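Local coordinates for protein arabinogalactan endo-1,4-beta-galactosidase (Ignisphaera aggregans, PDB 7OSK) that probably cleaves beta-1,4-linked galactan chains from within, through its family 53 glycoside hydrolase domain, part of a longer archaeal protein, and binds a calcium ion, at residues S329-L334 / I349-A354; R52-S57 / K389-V394; F135-W140 / K151-L156. All blocks are in the same frame, centred on the assembly; numbering follows the deposited sequence.

Contact 1 of 3, residues S329-L334 / I349-A354; sequences SFIRDL and IFYWGA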
loop_
_atom_site.group_PDB
_atom_site.type_symbol
_atom_site.label_atom_id
_atom_site.label_comp_id
_atom_site.label_asym_id
_atom_site.label_seq_id
_atom_site.Cartn_x
_atom_site.Cartn_y
_atom_site.Cartn_z
ATOM N N SER A 329 -6.254 -18.319 -3.455
ATOM C CA SER A 329 -7.673 -18.318 -3.794
ATOM C C SER A 329 -8.290 -16.957 -3.496
ATOM O O SER A 329 -9.092 -16.442 -4.274
ATOM C CB SER A 329 -8.415 -19.411 -3.024
ATOM O OG SER A 329 -7.923 -20.696 -3.360
ATOM N N PHE A 330 -7.906 -16.377 -2.364
ATOM C CA PHE A 330 -8.406 -15.065 -1.976
ATOM C C PHE A 330 -7.966 -13.978 -2.954
ATOM O O PHE A 330 -8.775 -13.140 -3.357
ATOM C CB PHE A 330 -7.938 -14.710 -0.565
ATOM C CG PHE A 330 -7.957 -13.237 -0.280
ATOM C CD1 PHE A 330 -9.154 -12.540 -0.251
ATOM C CD2 PHE A 330 -6.781 -12.547 -0.045
ATOM C CE1 PHE A 330 -9.176 -11.182 0.005
ATOM C CE2 PHE A 330 -6.797 -11.188 0.214
ATOM C CZ PHE A 330 -7.997 -10.507 0.239
ATOM N N ILE A 331 -6.692 -13.994 -3.334
ATOM C CA ILE A 331 -6.145 -12.970 -4.222
ATOM C C ILE A 331 -6.801 -13.022 -5.598
ATOM O O ILE A 331 -7.213 -11.991 -6.134
ATOM C CB ILE A 331 -4.616 -13.112 -4.380
ATOM C CG1 ILE A 331 -3.921 -12.830 -3.046
ATOM C CG2 ILE A 331 -4.089 -12.155 -5.457
ATOM C CD1 ILE A 331 -2.420 -13.077 -3.058
ATOM N N ARG A 332 -6.883 -14.217 -6.175
ATOM C CA ARG A 332 -7.520 -14.392 -7.476
ATOM C C ARG A 332 -8.965 -13.903 -7.438
ATOM O O ARG A 332 -9.435 -13.260 -8.380
ATOM C CB ARG A 332 -7.476 -15.859 -7.908
ATOM C CG ARG A 332 -8.092 -16.136 -9.282
ATOM C CD ARG A 332 -9.214 -17.167 -9.198
ATOM N NE ARG A 332 -10.491 -16.580 -8.786
ATOM C CZ ARG A 332 -11.526 -16.359 -9.596
ATOM N NH1 ARG A 332 -11.468 -16.671 -10.886
ATOM N NH2 ARG A 332 -12.636 -15.822 -9.110
ATOM N N ASP A 333 -9.663 -14.204 -6.347
ATOM C CA ASP A 333 -11.070 -13.843 -6.212
ATOM C C ASP A 333 -11.249 -12.341 -5.995
ATOM O O ASP A 333 -12.272 -11.772 -6.377
ATOM C CB ASP A 333 -11.711 -14.625 -5.062
ATOM C CG ASP A 333 -11.861 -16.103 -5.373
ATOM O OD1 ASP A 333 -11.701 -16.486 -6.551
ATOM O OD2 ASP A 333 -12.144 -16.883 -4.441
ATOM N N LEU A 334 -10.252 -11.703 -5.389
ATOM C CA LEU A 334 -10.285 -10.257 -5.195
ATOM C C LEU A 334 -10.084 -9.547 -6.532
ATOM O O LEU A 334 -10.772 -8.571 -6.835
ATOM C CB LEU A 334 -9.217 -9.818 -4.192
ATOM C CG LEU A 334 -9.276 -8.351 -3.752
ATOM C CD1 LEU A 334 -10.533 -8.079 -2.938
ATOM C CD2 LEU A 334 -8.035 -7.978 -2.955
ATOM N N ILE A 349 -4.819 -4.061 -7.783
ATOM C CA ILE A 349 -4.588 -4.343 -6.374
ATOM C C ILE A 349 -3.105 -4.270 -6.005
ATOM O O ILE A 349 -2.232 -4.409 -6.865
ATOM C CB ILE A 349 -5.131 -5.743 -5.997
ATOM C CG1 ILE A 349 -4.351 -6.841 -6.718
ATOM C CG2 ILE A 349 -6.607 -5.873 -6.356
ATOM C CD1 ILE A 349 -3.619 -7.765 -5.789
ATOM N N PHE A 350 -2.838 -4.017 -4.725
ATOM C CA PHE A 350 -1.497 -4.167 -4.164
ATOM C C PHE A 350 -1.548 -5.074 -2.945
ATOM O O PHE A 350 -2.248 -4.781 -1.977
ATOM C CB PHE A 350 -0.899 -2.818 -3.761
ATOM C CG PHE A 350 -0.628 -1.896 -4.911
ATOM C CD1 PHE A 350 0.572 -1.955 -5.593
ATOM C CD2 PHE A 350 -1.565 -0.955 -5.297
ATOM C CE1 PHE A 350 0.828 -1.099 -6.644
ATOM C CE2 PHE A 350 -1.316 -0.100 -6.347
ATOM C CZ PHE A 350 -0.117 -0.171 -7.021
ATOM N N TYR A 351 -0.798 -6.168 -2.989
ATOM C CA TYR A 351 -0.688 -7.053 -1.842
ATOM C C TYR A 351 0.300 -6.463 -0.842
ATOM O O TYR A 351 1.478 -6.283 -1.162
ATOM C CB TYR A 351 -0.244 -8.448 -2.276
ATOM C CG TYR A 351 -0.396 -9.476 -1.189
ATOM C CD1 TYR A 351 0.582 -9.634 -0.221
ATOM C CD2 TYR A 351 -1.521 -10.281 -1.124
ATOM C CE1 TYR A 351 0.447 -10.567 0.778
ATOM C CE2 TYR A 351 -1.665 -11.221 -0.129
ATOM C CZ TYR A 351 -0.680 -11.360 0.822
ATOM O OH TYR A 351 -0.824 -12.296 1.818
ATOM N N TRP A 352 -0.178 -6.167 0.365
ATOM C CA TRP A 352 0.634 -5.466 1.359
ATOM C C TRP A 352 1.431 -6.432 2.230
ATOM O O TRP A 352 0.918 -7.464 2.661
ATOM C CB TRP A 352 -0.249 -4.580 2.244
ATOM C CG TRP A 352 0.539 -3.618 3.084
ATOM C CD1 TRP A 352 0.976 -2.375 2.721
ATOM C CD2 TRP A 352 0.992 -3.823 4.427
ATOM N NE1 TRP A 352 1.669 -1.794 3.754
ATOM C CE2 TRP A 352 1.693 -2.663 4.814
ATOM C CE3 TRP A 352 0.872 -4.873 5.339
ATOM C CZ2 TRP A 352 2.271 -2.526 6.072
ATOM C CZ3 TRP A 352 1.446 -4.736 6.588
ATOM C CH2 TRP A 352 2.137 -3.570 6.943
ATOM N N GLY A 353 2.689 -6.086 2.484
ATOM C CA GLY A 353 3.562 -6.915 3.296
ATOM C C GLY A 353 4.022 -8.149 2.544
ATOM O O GLY A 353 4.320 -9.180 3.144
ATOM N N ALA A 354 4.086 -8.032 1.220
ATOM C CA ALA A 354 4.419 -9.157 0.352
ATOM C C ALA A 354 5.856 -9.631 0.541
ATOM O O ALA A 354 6.149 -10.819 0.406
ATOM C CB ALA A 354 4.189 -8.776 -1.100
#

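Contact 2 of 3, residues R52-S57 / K389-V394; sequences RGVDAS and KVFRLV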
loop_
_atom_site.group_PDB
_atom_site.type_symbol
_atom_site.label_atom_id
_atom_site.label_comp_id
_atom_site.label_asym_id
_atom_site.label_seq_id
_atom_site.Cartn_x
_atom_site.Cartn_y
_atom_site.Cartn_z
ATOM N N ARG A 52 -1.360 -5.498 -10.967
ATOM C CA ARG A 52 -1.114 -6.646 -10.108
ATOM C C ARG A 52 0.144 -6.350 -9.299
ATOM O O ARG A 52 1.214 -6.885 -9.576
ATOM C CB ARG A 52 -0.952 -7.926 -10.935
ATOM C CG ARG A 52 -1.969 -8.078 -12.072
ATOM C CD ARG A 52 -1.424 -8.866 -13.265
ATOM N NE ARG A 52 -0.086 -8.432 -13.680
ATOM C CZ ARG A 52 0.351 -8.381 -14.936
ATOM N NH1 ARG A 52 -0.433 -8.729 -15.948
ATOM N NH2 ARG A 52 1.587 -7.976 -15.181
ATOM N N GLY A 53 0.010 -5.478 -8.304
ATOM C CA GLY A 53 1.158 -4.971 -7.575
ATOM C C GLY A 53 1.328 -5.568 -6.194
ATOM O O GLY A 53 0.491 -6.341 -5.727
ATOM N N VAL A 54 2.440 -5.214 -5.556
ATOM C CA VAL A 54 2.703 -5.569 -4.168
ATOM C C VAL A 54 3.331 -4.375 -3.463
ATOM O O VAL A 54 3.937 -3.519 -4.110
ATOM C CB VAL A 54 3.648 -6.786 -4.045
ATOM C CG1 VAL A 54 3.004 -8.033 -4.628
ATOM C CG2 VAL A 54 4.984 -6.500 -4.721
ATOM N N ASP A 55 3.183 -4.318 -2.143
ATOM C CA ASP A 55 3.858 -3.302 -1.344
ATOM C C ASP A 55 5.163 -3.874 -0.802
ATOM O O ASP A 55 5.151 -4.758 0.054
ATOM C CB ASP A 55 2.966 -2.822 -0.198
ATOM C CG ASP A 55 3.529 -1.598 0.504
ATOM O OD1 ASP A 55 4.555 -1.729 1.204
ATOM O OD2 ASP A 55 2.943 -0.503 0.368
ATOM N N ALA A 56 6.282 -3.366 -1.308
ATOM C CA ALA A 56 7.603 -3.861 -0.929
ATOM C C ALA A 56 8.364 -2.822 -0.114
ATOM O O ALA A 56 9.577 -2.675 -0.256
ATOM C CB ALA A 56 8.396 -4.242 -2.174
ATOM N N SER A 57 7.647 -2.109 0.749
ATOM C CA SER A 57 8.234 -1.019 1.521
ATOM C C SER A 57 9.321 -1.498 2.484
ATOM O O SER A 57 10.256 -0.760 2.787
ATOM C CB SER A 57 7.145 -0.284 2.305
ATOM O OG SER A 57 6.105 0.153 1.446
ATOM N N LYS A 389 2.494 -16.836 -7.909
ATOM C CA LYS A 389 2.161 -16.950 -9.325
ATOM C C LYS A 389 0.715 -16.549 -9.596
ATOM O O LYS A 389 0.233 -16.663 -10.723
ATOM C CB LYS A 389 2.394 -18.380 -9.818
ATOM C CG LYS A 389 3.821 -18.871 -9.674
ATOM C CD LYS A 389 3.930 -20.331 -10.079
ATOM C CE LYS A 389 5.351 -20.846 -9.944
ATOM N NZ LYS A 389 5.443 -22.297 -10.270
ATOM N N VAL A 390 0.020 -16.090 -8.562
ATOM C CA VAL A 390 -1.377 -15.703 -8.704
ATOM C C VAL A 390 -1.501 -14.494 -9.628
ATOM O O VAL A 390 -2.500 -14.338 -10.325
ATOM C CB VAL A 390 -2.018 -15.386 -7.331
ATOM C CG1 VAL A 390 -1.384 -14.145 -6.708
ATOM C CG2 VAL A 390 -3.526 -15.213 -7.466
ATOM N N PHE A 391 -0.475 -13.650 -9.642
ATOM C CA PHE A 391 -0.476 -12.451 -10.478
ATOM C C PHE A 391 -0.127 -12.760 -11.937
ATOM O O PHE A 391 -0.003 -11.848 -12.758
ATOM C CB PHE A 391 0.509 -11.422 -9.925
ATOM C CG PHE A 391 0.311 -11.113 -8.468
ATOM C CD1 PHE A 391 -0.604 -10.154 -8.067
ATOM C CD2 PHE A 391 1.045 -11.776 -7.499
ATOM C CE1 PHE A 391 -0.786 -9.867 -6.731
ATOM C CE2 PHE A 391 0.866 -11.489 -6.157
ATOM C CZ PHE A 391 -0.051 -10.534 -5.774
ATOM N N ARG A 392 0.042 -14.044 -12.249
ATOM C CA ARG A 392 0.360 -14.484 -13.605
ATOM C C ARG A 392 -0.637 -15.545 -14.058
ATOM O O ARG A 392 -1.000 -15.613 -15.233
ATOM C CB ARG A 392 1.788 -15.034 -13.666
ATOM C CG ARG A 392 2.266 -15.437 -15.056
ATOM C CD ARG A 392 3.548 -16.251 -14.969
ATOM N NE ARG A 392 3.315 -17.566 -14.373
ATOM C CZ ARG A 392 4.275 -18.385 -13.951
ATOM N NH1 ARG A 392 5.551 -18.033 -14.046
ATOM N NH2 ARG A 392 3.956 -19.561 -13.427
ATOM N N LEU A 393 -1.080 -16.369 -13.115
ATOM C CA LEU A 393 -1.973 -17.478 -13.419
ATOM C C LEU A 393 -3.431 -17.035 -13.533
ATOM O O LEU A 393 -4.303 -17.833 -13.883
ATOM C CB LEU A 393 -1.835 -18.562 -12.350
ATOM C CG LEU A 393 -0.501 -19.310 -12.333
ATOM C CD1 LEU A 393 -0.421 -20.222 -11.121
ATOM C CD2 LEU A 393 -0.307 -20.110 -13.613
ATOM N N VAL A 394 -3.699 -15.766 -13.239
ATOM C CA VAL A 394 -5.033 -15.211 -13.449
ATOM C C VAL A 394 -5.272 -14.980 -14.939
ATOM O O VAL A 394 -6.404 -14.737 -15.361
ATOM C CB VAL A 394 -5.255 -13.879 -12.681
ATOM C CG1 VAL A 394 -5.555 -14.150 -11.216
ATOM C CG2 VAL A 394 -4.064 -12.934 -12.834
#

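Contact 3 of 3, residues F135-W140 / K151-L156; sequences FHYSDW and KAWANL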
loop_
_atom_site.group_PDB
_atom_site.type_symbol
_atom_site.label_atom_id
_atom_site.label_comp_id
_atom_site.label_asym_id
_atom_site.label_seq_id
_atom_site.Cartn_x
_atom_site.Cartn_y
_atom_site.Cartn_z
ATOM N N PHE A 135 2.867 8.774 0.431
ATOM C CA PHE A 135 3.334 9.729 1.430
ATOM C C PHE A 135 2.412 9.732 2.646
ATOM O O PHE A 135 1.326 10.306 2.606
ATOM C CB PHE A 135 3.414 11.140 0.839
ATOM C CG PHE A 135 4.396 11.274 -0.289
ATOM C CD1 PHE A 135 5.757 11.198 -0.053
ATOM C CD2 PHE A 135 3.957 11.490 -1.585
ATOM C CE1 PHE A 135 6.660 11.327 -1.086
ATOM C CE2 PHE A 135 4.857 11.619 -2.623
ATOM C CZ PHE A 135 6.210 11.539 -2.372
ATOM N N HIS A 136 2.849 9.095 3.727
ATOM C CA HIS A 136 2.061 9.057 4.954
ATOM C C HIS A 136 1.930 10.447 5.571
ATOM O O HIS A 136 1.020 10.693 6.363
ATOM C CB HIS A 136 2.686 8.092 5.967
ATOM C CG HIS A 136 2.465 6.648 5.641
ATOM N ND1 HIS A 136 2.147 5.708 6.597
ATOM C CD2 HIS A 136 2.513 5.984 4.463
ATOM C CE1 HIS A 136 2.007 4.526 6.021
ATOM N NE2 HIS A 136 2.225 4.666 4.726
ATOM N N TYR A 137 2.825 11.354 5.184
ATOM C CA TYR A 137 2.903 12.681 5.789
ATOM C C TYR A 137 2.967 12.548 7.309
ATOM O O TYR A 137 2.265 13.232 8.050
ATOM C CB TYR A 137 1.722 13.550 5.350
ATOM C CG TYR A 137 1.790 13.926 3.884
ATOM C CD1 TYR A 137 2.707 14.869 3.434
ATOM C CD2 TYR A 137 0.949 13.334 2.953
ATOM C CE1 TYR A 137 2.784 15.213 2.096
ATOM C CE2 TYR A 137 1.017 13.674 1.611
ATOM C CZ TYR A 137 1.936 14.613 1.190
ATOM O OH TYR A 137 2.005 14.951 -0.142
ATOM N N SER A 138 3.832 11.640 7.746
ATOM C CA SER A 138 4.096 11.385 9.153
ATOM C C SER A 138 5.516 10.847 9.248
ATOM O O SER A 138 6.075 10.408 8.242
ATOM C CB SER A 138 3.088 10.390 9.729
ATOM O OG SER A 138 3.379 10.087 11.082
ATOM N N ASP A 139 6.109 10.881 10.437
ATOM C CA ASP A 139 7.458 10.351 10.613
ATOM C C ASP A 139 7.420 8.837 10.772
ATOM O O ASP A 139 8.446 8.172 10.659
ATOM C CB ASP A 139 8.152 10.987 11.822
ATOM C CG ASP A 139 8.730 12.360 11.515
ATOM O OD1 ASP A 139 9.058 12.630 10.340
ATOM O OD2 ASP A 139 8.864 13.171 12.454
ATOM N N TRP A 140 6.239 8.290 11.038
ATOM C CA TRP A 140 6.096 6.845 11.147
ATOM C C TRP A 140 4.687 6.410 10.741
ATOM O O TRP A 140 4.020 7.122 9.991
ATOM C CB TRP A 140 6.426 6.390 12.573
ATOM C CG TRP A 140 7.104 5.043 12.656
ATOM C CD1 TRP A 140 8.010 4.519 11.776
ATOM C CD2 TRP A 140 6.922 4.055 13.677
ATOM N NE1 TRP A 140 8.401 3.267 12.187
ATOM C CE2 TRP A 140 7.748 2.959 13.351
ATOM C CE3 TRP A 140 6.140 3.988 14.834
ATOM C CZ2 TRP A 140 7.812 1.812 14.139
ATOM C CZ3 TRP A 140 6.204 2.848 15.614
ATOM C CH2 TRP A 140 7.034 1.776 15.263
ATOM N N LYS A 151 7.724 15.483 13.257
ATOM C CA LYS A 151 8.294 16.188 14.404
ATOM C C LYS A 151 8.532 17.671 14.140
ATOM O O LYS A 151 8.361 18.499 15.035
ATOM C CB LYS A 151 9.613 15.534 14.821
ATOM C CG LYS A 151 9.448 14.172 15.475
ATOM C CD LYS A 151 10.793 13.527 15.769
ATOM C CE LYS A 151 11.303 12.696 14.603
ATOM N NZ LYS A 151 11.673 13.486 13.397
ATOM N N ALA A 152 8.917 18.002 12.912
ATOM C CA ALA A 152 9.254 19.378 12.562
ATOM C C ALA A 152 8.023 20.183 12.154
ATOM O O ALA A 152 8.093 21.404 12.022
ATOM C CB ALA A 152 10.282 19.393 11.446
ATOM N N TRP A 153 6.902 19.495 11.954
ATOM C CA TRP A 153 5.648 20.142 11.566
ATOM C C TRP A 153 4.705 20.301 12.759
ATOM O O TRP A 153 3.652 20.927 12.649
ATOM C CB TRP A 153 4.946 19.336 10.468
ATOM C CG TRP A 153 5.722 19.213 9.187
ATOM C CD1 TRP A 153 6.997 19.635 8.954
ATOM C CD2 TRP A 153 5.265 18.624 7.961
ATOM N NE1 TRP A 153 7.363 19.346 7.662
ATOM C CE2 TRP A 153 6.319 18.727 7.030
ATOM C CE3 TRP A 153 4.069 18.022 7.558
ATOM C CZ2 TRP A 153 6.213 18.251 5.726
ATOM C CZ3 TRP A 153 3.966 17.549 6.263
ATOM C CH2 TRP A 153 5.033 17.667 5.362
ATOM N N ALA A 154 5.101 19.736 13.897
ATOM C CA ALA A 154 4.234 19.622 15.066
ATOM C C ALA A 154 3.680 20.958 15.560
ATOM O O ALA A 154 2.500 21.051 15.904
ATOM C CB ALA A 154 4.988 18.935 16.192
ATOM N N ASN A 155 4.528 21.982 15.598
ATOM C CA ASN A 155 4.151 23.271 16.175
ATOM C C ASN A 155 4.074 24.387 15.140
ATOM O O ASN A 155 4.047 25.568 15.490
ATOM C CB ASN A 155 5.134 23.655 17.284
ATOM C CG ASN A 155 5.014 22.757 18.500
ATOM O OD1 ASN A 155 4.104 22.919 19.314
ATOM N ND2 ASN A 155 5.933 21.804 18.630
ATOM N N LEU A 156 4.037 24.012 13.867
ATOM C CA LEU A 156 3.802 24.981 12.804
ATOM C C LEU A 156 2.326 25.355 12.781
ATOM O O LEU A 156 1.458 24.484 12.876
ATOM C CB LEU A 156 4.225 24.421 11.444
ATOM C CG LEU A 156 5.699 24.046 11.271
ATOM C CD1 LEU A 156 5.952 23.577 9.847
ATOM C CD2 LEU A 156 6.615 25.210 11.623
#

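Contact 1 of 3, residues S329-L334 / I349-A354
I331 and L334 of helix 324-342 pack on I349 and Y351 of strand 346-352, the eighth and last strand of a TIM barrel. The strand runs back against the helix that precedes it, with 157° between the two directions and 10.6 Å between the axes of the short segments. No hydrogen bond crosses the interface, which consists of apolar side chains on the outer wall of the barrel. I331 points at the strand, and its CG1 branch lies beside the backbone N and then runs on extended (chi2 174°). This carries CD1 to within 3.5 Å of Y351 CD2, with CE2 equally near, so the methyl meets one flank of the phenol obliquely, and the two side chains cross at about a right angle. The other branch, I331 CG2, lies more loosely against I349 CD1 at 4.4 Å. One helical turn farther on, L334 CD2 approaches I349 CG2 at 4.2 Å, so that I349 is touched by both helix residues. F330 and L334 also reach T293 of strand 287-293, which fits the helix over the groove between the seventh and eighth strands. The polar groups find partners outside the two segments. On the helix, D333 OD2 bonds to Y320 OH. In the strand, Y351 bonds through its backbone to G53 and D55 of the first strand, closing the barrel. Its CG is anti to the backbone N (chi1 -168°), which sets the ring where its CD2 and CE2 flank meets I331 CD1; the side chain is about 14 Å from the calcium ion. At the far end of that ring, Y351 OH is hydrogen-bonded to the carbonyl oxygen Q375 O, to Q327 NE2 and to the backbone Y295 N.

Contact 2 of 3, residues R52-S57 / K389-V394
F391 inserts its ring against R52, G53 and V54 of strand 51-55, the first strand of the TIM barrel, and so brings the short, weakly bonded helix 390-393 near the C-terminal end of the chain onto the barrel wall. R52 CB lies 3.6 Å from F391 CD1. G53 O comes next, near CE1 of the same ring, and V54 CG1 meets F391 CZ at 4.1 Å, so successive strand residues follow one side of the ring from its root to its end. All three approach obliquely, and no hydrogen bond joins the segments. R52 CD lies 3.3 Å from F391 O, and the bend at chi3 (-47°) keeps NE near the same oxygen. Around this first shell, V390 CG1 sits 3.4 Å above one face of the F391 ring, toward its rim, while I349, Y351 and L377 add further apolar contacts. Without the ring, as with an alanine here, R52 CB, V54 CG1 and V390 CG1 would probably face a gap, and the short helix would lose most of its hold on the strand. R52 is steadied farther out by N89, whose OD1 bonds its backbone N, and by weak bonds from its guanidinium to G87 O and Y395 OH. At the start of segment 389-394, K389 O accepts from both R392 N and L393 N. At the strand's far end D55, salt-bridged to R92, forms an Asx turn: S57 N meets D55 OD1 at 3.1 Å, from above the carboxylate plane.

Contact 3 of 3, residues F135-W140 / K151-L156
D139 and K151 stand 7.0 Å apart at their CA atoms, where two irregular parts of one long loop of the TIM barrel, between strand 130-135 and helix 158-178, come side by side; the second part then folds into a type I turn from W153 to L156. As the loop leaves the C-terminal end of the third strand, it belongs to the rim where enzymes of this fold carry their active sites. A single carboxylate oxygen makes the polar join. D139 OD2 accepts the backbone K151 N at 2.7 Å in a nearly straight bond (175° at the hydrogen) and also the side-chain K151 NZ at 3.0 Å, the latter a salt bridge. These donors come from opposite faces of the carboxylate plane. The lysine can supply both because its chain bends at chi3 (-89°) and again at chi4 (68°), curling round the oxygen and bringing NZ back toward its own backbone. A second carboxylate, that of D98, also pairs with K151 NZ, and D98 N gives D139 OD1 a weak bond. The apolar join lies beside this: Y137 CD1 touches the edge of the W153 indole, 4.1 Å from CZ3, the two side chains crossing at a slant. W153 is backed by L161, A164 and V165 of helix 158-178, which ties the loop to the helix it leads into. Y137 in turn is fixed at two points: its OH bonds T169 OG1 of that same helix, and F135 CB rests 3.6 Å above one face of its ring.

Contacts 1 and 2 lie in the barrel wall and share its seam: strands 346-352 and 51-55 are neighbours in the sheet, with I349 O probably bonded to G53 N. I331 CG2 also packs on V390 CG1, so the two helical elements meet. Neither contact has a hydrogen bond across its segments; contact 1 is wholly apolar, while contact 2 mixes ring packing with the R52 chain and carbonyl oxygens. Contact 3 lies on the opposite side of the chain's centre, its centre about 30 Å from the centre of contact 1 and about 31 Å from that of contact 2. It joins loop to loop, has an exposed lysine at its margin, and relies on a charged, hydrogen-bonded carboxylate beside an aromatic pair.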